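Side-chain contacts in alpha-1,2-mannosyltransferase (Ktr4), putative (Neosartorya fumigata, PDB 7BOP), which is a putative fungal mannosyltransferase of a family in the GT-A clan, with GDP and a manganese ion bound: residues A151-L154 against T155-I159; M144-F147 against R148-A151; H302-A306 against G307-Y311. All blocks are in the same frame, centred on the assembly; numbering follows the deposited sequence.

Contact 1: residues A151-L154 against T155-I159; sequences AAIL and TEQKI. With NA (sodium ion), chain J.
Leu-154 and Lys-158 stand one turn apart and run alongside each other in the same direction. CD1 of Leu-154 comes to 4.1 Å from CB of Lys-158; the chi1 of Leu-154, -166°, puts CG anti to the backbone N and sends the isobutyl group outward from the helix, beside the lysine CB one turn on. The isobutyl group is buried and also meets Tyr-161 and Arg-313, while the ammonium end of Lys-158 leads off to a salt bridge with Asp-227. Ile-153 and Gln-157 repeat the side-by-side arrangement on a more exposed face: CG2 of Ile-153 lies 3.5 Å from NE2 of Gln-157, so a methyl runs alongside the amide. All this belongs to the last turns of the alpha-helix 144-157, whose final bond, Lys-158 N to Leu-154 O (2.8 Å), comes just as Lys-158 leaves helical backbone angles. Carbonyls at this helix end meet a sodium ion, bound by Thr-155 O at 2.2 Å and Lys-158 O at 2.2 Å, with a water and Tyr-161 O as further ligands. Thr-155 bonds back one turn: its N and OG1 both donate to Ala-151 O, from opposite faces of the carbonyl plane. A chi1 of -67° puts OG1 beside the backbone N, 3.0 Å from Ala-151 O and 37° out of that plane. The same OG1 bonds to the backbone N of Asp-163, joining the helix to the loop beyond it. On the solvent side a water donates to Ala-152 O (2.8 Å).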
loop_
_atom_site.group_PDB
_atom_site.type_symbol
_atom_site.label_atom_id
_atom_site.label_comp_id
_atom_site.label_asym_id
_atom_site.label_seq_id
_atom_site.Cartn_x
_atom_site.Cartn_y
_atom_site.Cartn_z
ATOM N N ALA A 151 -10.477 -6.430 21.424
ATOM C CA ALA A 151 -10.977 -5.225 20.758
ATOM C C ALA A 151 -11.345 -4.135 21.773
ATOM O O ALA A 151 -11.056 -2.955 21.554
ATOM C CB ALA A 151 -12.171 -5.547 19.859
ATOM N N ALA A 152 -11.980 -4.526 22.875
ATOM C CA ALA A 152 -12.303 -3.579 23.951
ATOM C C ALA A 152 -11.037 -2.955 24.552
ATOM O O ALA A 152 -11.015 -1.766 24.846
ATOM C CB ALA A 152 -13.139 -4.249 25.039
ATOM N N ILE A 153 -9.974 -3.739 24.704
ATOM C CA ILE A 153 -8.722 -3.205 25.233
ATOM C C ILE A 153 -8.070 -2.234 24.238
ATOM O O ILE A 153 -7.649 -1.150 24.634
ATOM C CB ILE A 153 -7.743 -4.320 25.657
ATOM C CG1 ILE A 153 -8.345 -5.105 26.839
ATOM C CG2 ILE A 153 -6.396 -3.727 26.065
ATOM C CD1 ILE A 153 -7.656 -6.420 27.135
ATOM N N LEU A 154 -8.005 -2.606 22.963
ATOM C CA LEU A 154 -7.432 -1.704 21.951
ATOM C C LEU A 154 -8.247 -0.409 21.831
ATOM O O LEU A 154 -7.673 0.669 21.726
ATOM C CB LEU A 154 -7.274 -2.388 20.589
ATOM C CG LEU A 154 -6.388 -1.618 19.598
ATOM C CD1 LEU A 154 -4.958 -1.474 20.116
ATOM C CD2 LEU A 154 -6.382 -2.291 18.239
ATOM N N THR A 155 -9.574 -0.521 21.879
ATOM C CA THR A 155 -10.459 0.646 21.918
ATOM C C THR A 155 -10.102 1.598 23.076
ATOM O O THR A 155 -10.030 2.820 22.871
ATOM C CB THR A 155 -11.946 0.233 21.973
ATOM O OG1 THR A 155 -12.291 -0.399 20.739
ATOM C CG2 THR A 155 -12.885 1.457 22.180
ATOM N N GLU A 156 -9.844 1.033 24.257
ATOM C CA GLU A 156 -9.502 1.852 25.427
ATOM C C GLU A 156 -8.124 2.495 25.278
ATOM O O GLU A 156 -7.939 3.633 25.677
ATOM C CB GLU A 156 -9.578 1.048 26.742
ATOM C CG GLU A 156 -10.989 0.729 27.231
ATOM C CD GLU A 156 -11.908 1.947 27.318
ATOM O OE1 GLU A 156 -13.051 1.869 26.807
ATOM O OE2 GLU A 156 -11.495 2.983 27.892
ATOM N N GLN A 157 -7.167 1.779 24.693
ATOM C CA GLN A 157 -5.781 2.262 24.633
ATOM C C GLN A 157 -5.441 3.159 23.454
ATOM O O GLN A 157 -4.644 4.065 23.597
ATOM C CB GLN A 157 -4.820 1.081 24.598
ATOM C CG GLN A 157 -4.860 0.205 25.839
ATOM C CD GLN A 157 -3.973 -1.018 25.705
ATOM O OE1 GLN A 157 -3.587 -1.409 24.595
ATOM N NE2 GLN A 157 -3.679 -1.651 26.824
ATOM N N LYS A 158 -6.002 2.872 22.286
ATOM C CA LYS A 158 -5.527 3.462 21.040
ATOM C C LYS A 158 -6.154 4.826 20.754
ATOM O O LYS A 158 -7.378 4.979 20.794
ATOM C CB LYS A 158 -5.782 2.503 19.869
ATOM C CG LYS A 158 -5.149 2.954 18.564
ATOM C CD LYS A 158 -5.158 1.845 17.515
ATOM C CE LYS A 158 -4.905 2.404 16.124
ATOM N NZ LYS A 158 -3.639 3.164 16.080
ATOM N N ILE A 159 -5.290 5.787 20.441
ATOM C CA ILE A 159 -5.671 7.185 20.178
ATOM C C ILE A 159 -6.619 7.273 18.983
ATOM O O ILE A 159 -6.359 6.696 17.925
ATOM C CB ILE A 159 -4.408 8.077 19.962
ATOM C CG1 ILE A 159 -3.766 8.405 21.317
ATOM C CG2 ILE A 159 -4.728 9.385 19.237
ATOM C CD1 ILE A 159 -2.349 8.903 21.235
HETATM NA NA NA J . -9.443 4.576 21.597
HETATM O O HOH W 1 -13.485 -0.567 25.366
HETATM O O HOH W 2 -10.327 6.677 20.990
#

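Contact 2: residues M144-F147 against R148-A151; sequences MELF and RESA
Four successive backbone bonds, from Arg-148 N to Met-144 O through Ala-151 N to Phe-147 O, link each N-H to the carbonyl four residues earlier in the regular opening turns of alpha-helix 144-157. Arg-148 folds back along this backbone. Bent at chi3 (-74°), its chain lays the guanidinium over the peptide of Met-144, whose O lies 3.7 Å above the centre of the group rather than at its edge. NH2 is then 3.8 Å from CB of Met-144, and NH1 is 3.7 Å from CG of Glu-145. The charged ends of Glu-145 and Arg-148 do not meet: OE2 of Glu-145 stays 4.8 Å from NH1 of Arg-148, so any attraction acts at a distance. Phe-147 is the buried member. A chi1 of 164° swings the ring to the buried side of the helix, where it meets His-168 edge-to-face and touches Leu-165 and Phe-310. CB of Ala-151 covers one ring face near the rim, 4.2 Å from CZ of Phe-147, and Met-144 O lies in plane at the ring's edge. On the helix flank CD2 of Leu-146 comes near a carboxylate oxygen of Glu-149, the two chains crossing at a slant. A water closes the turn, donating to Phe-147 O at 2.9 Å and accepting from Ser-150 OG at 2.8 Å.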
loop_
_atom_site.group_PDB
_atom_site.type_symbol
_atom_site.label_atom_id
_atom_site.label_comp_id
_atom_site.label_asym_id
_atom_site.label_seq_id
_atom_site.Cartn_x
_atom_site.Cartn_y
_atom_site.Cartn_z
ATOM N N MET A 144 -14.793 -15.530 18.564
ATOM C CA MET A 144 -15.324 -14.167 18.552
ATOM C C MET A 144 -15.392 -13.515 19.932
ATOM O O MET A 144 -15.325 -12.290 20.009
ATOM C CB MET A 144 -16.691 -14.097 17.847
ATOM C CG MET A 144 -16.656 -14.493 16.375
ATOM S SD MET A 144 -15.371 -13.640 15.418
ATOM C CE MET A 144 -16.041 -11.984 15.480
ATOM N N GLU A 145 -15.525 -14.299 21.010
ATOM C CA GLU A 145 -15.432 -13.734 22.372
ATOM C C GLU A 145 -14.031 -13.206 22.692
ATOM O O GLU A 145 -13.895 -12.144 23.298
ATOM C CB GLU A 145 -15.869 -14.724 23.462
ATOM C CG GLU A 145 -17.296 -14.499 23.927
ATOM C CD GLU A 145 -17.775 -15.538 24.931
ATOM O OE1 GLU A 145 -17.014 -15.879 25.869
ATOM O OE2 GLU A 145 -18.928 -16.005 24.779
ATOM N N LEU A 146 -13.006 -13.955 22.300
ATOM C CA LEU A 146 -11.618 -13.490 22.412
ATOM C C LEU A 146 -11.382 -12.244 21.557
ATOM O O LEU A 146 -10.715 -11.304 22.003
ATOM C CB LEU A 146 -10.626 -14.585 22.000
ATOM C CG LEU A 146 -10.502 -15.824 22.891
ATOM C CD1 LEU A 146 -9.449 -16.756 22.306
ATOM C CD2 LEU A 146 -10.148 -15.457 24.324
ATOM N N PHE A 147 -11.925 -12.236 20.337
ATOM C CA PHE A 147 -11.884 -11.034 19.505
ATOM C C PHE A 147 -12.457 -9.812 20.242
ATOM O O PHE A 147 -11.821 -8.758 20.283
ATOM C CB PHE A 147 -12.616 -11.220 18.162
ATOM C CG PHE A 147 -12.917 -9.919 17.481
ATOM C CD1 PHE A 147 -11.907 -9.232 16.825
ATOM C CD2 PHE A 147 -14.178 -9.331 17.575
ATOM C CE1 PHE A 147 -12.150 -8.002 16.241
ATOM C CE2 PHE A 147 -14.427 -8.093 16.992
ATOM C CZ PHE A 147 -13.407 -7.430 16.324
ATOM N N ARG A 148 -13.654 -9.956 20.812
ATOM C CA ARG A 148 -14.338 -8.833 21.452
ATOM C C ARG A 148 -13.589 -8.318 22.679
ATOM O O ARG A 148 -13.540 -7.112 22.915
ATOM C CB ARG A 148 -15.791 -9.181 21.810
ATOM C CG ARG A 148 -16.725 -9.171 20.603
ATOM C CD ARG A 148 -18.189 -9.300 21.006
ATOM N NE ARG A 148 -18.521 -10.666 21.423
ATOM C CZ ARG A 148 -18.889 -11.666 20.614
ATOM N NH1 ARG A 148 -19.148 -12.858 21.140
ATOM N NH2 ARG A 148 -19.007 -11.501 19.294
ATOM N N GLU A 149 -12.996 -9.228 23.445
ATOM C CA GLU A 149 -12.220 -8.844 24.623
ATOM C C GLU A 149 -10.970 -8.032 24.267
ATOM O O GLU A 149 -10.713 -6.994 24.873
ATOM C CB GLU A 149 -11.832 -10.084 25.431
ATOM C CG GLU A 149 -13.030 -10.724 26.124
ATOM C CD GLU A 149 -12.695 -12.037 26.824
ATOM O OE1 GLU A 149 -13.624 -12.658 27.380
ATOM O OE2 GLU A 149 -11.514 -12.450 26.824
ATOM N N SER A 150 -10.193 -8.497 23.293
ATOM C CA SER A 150 -8.999 -7.761 22.881
ATOM C C SER A 150 -9.366 -6.433 22.160
ATOM O O SER A 150 -8.668 -5.428 22.309
ATOM C CB SER A 150 -8.064 -8.648 22.046
ATOM O OG SER A 150 -8.743 -9.234 20.960
ATOM N N ALA A 151 -10.477 -6.430 21.424
ATOM C CA ALA A 151 -10.977 -5.225 20.758
ATOM C C ALA A 151 -11.345 -4.135 21.773
ATOM O O ALA A 151 -11.056 -2.955 21.554
ATOM C CB ALA A 151 -12.171 -5.547 19.859
HETATM O O HOH W 3 -9.545 -7.706 18.816
#

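Contact 3: residues H302-A306 against G307-Y311; sequences HLDRA and GGFFY
Phe-309 turns its ring back against the end of the preceding helix. Its CE2 lies 3.8 Å from CB of Leu-303, which approaches the ring obliquely, while the backbone N of Asp-304 stands at the ring's edge, close to its plane, 4.1 Å from the same CE2. A chi1 of -71° sets CG of Phe-309 beside its backbone N and anti to its carbonyl carbon, with the ring reaching back to the helix end. The side chain of Asp-304 crosses that of Phe-309 at about a right angle, the carboxylate tilted 66° against the ring, and OD1 of Asp-304 comes to 4.2 Å from CD2 of Phe-309. That carboxylate is buried but not left without a partner: OD1 forms a salt bridge with NE of Arg-172 in helix 165-177. Helix 294-306 ends at Gly-307, where the chain steps to one side into helix 308-311. Gly-307 takes positive phi (94°), a conformation that would press a side chain against the carbonyl of Ala-306 and that glycine adopts readily. Gly-307 N still gives the last helical bond, 3.2 Å to Leu-303 O, and Gly-307 O opens the short, weakly bonded helix 308-311 by accepting from Phe-310 N at 2.9 Å and Tyr-311 N at 2.8 Å, one from each face of its plane. Val-319 of helix 316-327 touches both Leu-303 and Phe-309. Tyr-311 presents a ring edge to the helix end, with CD2 4.4 Å from Ala-306 O, and its hydroxyl is hydrogen-bonded to the backbone N of Asn-143.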
loop_
_atom_site.group_PDB
_atom_site.type_symbol
_atom_site.label_atom_id
_atom_site.label_comp_id
_atom_site.label_asym_id
_atom_site.label_seq_id
_atom_site.Cartn_x
_atom_site.Cartn_y
_atom_site.Cartn_z
ATOM N N HIS A 302 0.289 -18.603 7.685
ATOM C CA HIS A 302 0.830 -18.677 9.039
ATOM C C HIS A 302 0.216 -17.602 9.955
ATOM O O HIS A 302 -0.269 -17.898 11.058
ATOM C CB HIS A 302 2.347 -18.518 9.006
ATOM C CG HIS A 302 2.982 -18.560 10.356
ATOM N ND1 HIS A 302 3.108 -17.443 11.156
ATOM C CD2 HIS A 302 3.499 -19.588 11.061
ATOM C CE1 HIS A 302 3.680 -17.785 12.295
ATOM N NE2 HIS A 302 3.935 -19.080 12.262
ATOM N N LEU A 303 0.225 -16.358 9.489
ATOM C CA LEU A 303 -0.367 -15.246 10.254
ATOM C C LEU A 303 -1.869 -15.446 10.469
ATOM O O LEU A 303 -2.413 -15.143 11.542
ATOM C CB LEU A 303 -0.118 -13.918 9.542
ATOM C CG LEU A 303 1.330 -13.455 9.376
ATOM C CD1 LEU A 303 1.305 -12.094 8.685
ATOM C CD2 LEU A 303 2.107 -13.387 10.696
ATOM N N ASP A 304 -2.532 -15.976 9.446
ATOM C CA ASP A 304 -3.978 -16.238 9.500
ATOM C C ASP A 304 -4.336 -17.246 10.607
ATOM O O ASP A 304 -5.298 -17.046 11.357
ATOM C CB ASP A 304 -4.466 -16.757 8.131
ATOM C CG ASP A 304 -5.931 -16.450 7.863
ATOM O OD1 ASP A 304 -6.473 -15.494 8.442
ATOM O OD2 ASP A 304 -6.558 -17.157 7.044
ATOM N N ARG A 305 -3.545 -18.314 10.698
ATOM C CA ARG A 305 -3.703 -19.324 11.748
ATOM C C ARG A 305 -3.283 -18.822 13.139
ATOM O O ARG A 305 -3.831 -19.276 14.140
ATOM C CB ARG A 305 -2.937 -20.603 11.386
ATOM C CG ARG A 305 -3.464 -21.280 10.123
ATOM C CD ARG A 305 -2.775 -22.609 9.841
ATOM N NE ARG A 305 -1.310 -22.517 9.663
ATOM C CZ ARG A 305 -0.651 -22.416 8.493
ATOM N NH1 ARG A 305 -1.284 -22.384 7.316
ATOM N NH2 ARG A 305 0.674 -22.340 8.499
ATOM N N ALA A 306 -2.315 -17.905 13.202
ATOM C CA ALA A 306 -1.893 -17.305 14.475
ATOM C C ALA A 306 -2.967 -16.433 15.122
ATOM O O ALA A 306 -2.955 -16.275 16.328
ATOM C CB ALA A 306 -0.604 -16.507 14.308
ATOM N N GLY A 307 -3.867 -15.862 14.320
ATOM C CA GLY A 307 -5.037 -15.144 14.819
ATOM C C GLY A 307 -4.907 -13.641 14.987
ATOM O O GLY A 307 -5.903 -12.964 15.261
ATOM N N GLY A 308 -3.698 -13.112 14.787
ATOM C CA GLY A 308 -3.420 -11.706 15.017
ATOM C C GLY A 308 -4.120 -10.688 14.134
ATOM O O GLY A 308 -4.192 -9.520 14.513
ATOM N N PHE A 309 -4.664 -11.102 12.986
ATOM C CA PHE A 309 -5.572 -10.221 12.236
ATOM C C PHE A 309 -6.823 -9.850 13.029
ATOM O O PHE A 309 -7.413 -8.788 12.785
ATOM C CB PHE A 309 -5.969 -10.821 10.872
ATOM C CG PHE A 309 -4.847 -10.825 9.871
ATOM C CD1 PHE A 309 -4.289 -9.627 9.433
ATOM C CD2 PHE A 309 -4.332 -12.023 9.374
ATOM C CE1 PHE A 309 -3.236 -9.624 8.525
ATOM C CE2 PHE A 309 -3.286 -12.020 8.460
ATOM C CZ PHE A 309 -2.731 -10.827 8.039
ATOM N N PHE A 310 -7.229 -10.720 13.958
ATOM C CA PHE A 310 -8.416 -10.492 14.789
ATOM C C PHE A 310 -8.113 -10.225 16.245
ATOM O O PHE A 310 -8.706 -9.316 16.814
ATOM C CB PHE A 310 -9.398 -11.652 14.622
ATOM C CG PHE A 310 -9.896 -11.763 13.229
ATOM C CD1 PHE A 310 -10.913 -10.929 12.790
ATOM C CD2 PHE A 310 -9.275 -12.598 12.321
ATOM C CE1 PHE A 310 -11.344 -10.973 11.477
ATOM C CE2 PHE A 310 -9.710 -12.661 11.012
ATOM C CZ PHE A 310 -10.740 -11.839 10.585
ATOM N N TYR A 311 -7.206 -10.990 16.850
ATOM C CA TYR A 311 -6.860 -10.781 18.270
ATOM C C TYR A 311 -5.955 -9.577 18.487
ATOM O O TYR A 311 -5.880 -9.035 19.596
ATOM C CB TYR A 311 -6.239 -12.039 18.884
ATOM C CG TYR A 311 -7.057 -13.306 18.676
ATOM C CD1 TYR A 311 -8.453 -13.302 18.808
ATOM C CD2 TYR A 311 -6.432 -14.512 18.360
ATOM C CE1 TYR A 311 -9.201 -14.463 18.626
ATOM C CE2 TYR A 311 -7.172 -15.679 18.176
ATOM C CZ TYR A 311 -8.551 -15.650 18.307
ATOM O OH TYR A 311 -9.275 -16.800 18.126
#

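Overall arrangement
Following the chain from the N terminus, contact 2 comes first, on the opening turns of helix 144-157; contact 1 takes over at the shared Ala-151 and runs to the helix end. Contact 3 lies far later, at the junction of helices 294-306 and 308-311. Each contact is local and closes no long loop; contacts 2 and 1 join end to end at Ala-151, contact 3 follows in series, and none nests or crosses. In space, however, contacts 2 and 3 touch, their centres about 13 Å apart: Leu-146, Phe-147 and Ser-150 pack on Phe-310 and Tyr-311, joining the peripheral helix to the helical junction. Contact 1 approaches contact 3 no closer than about 6 Å between nearest atoms.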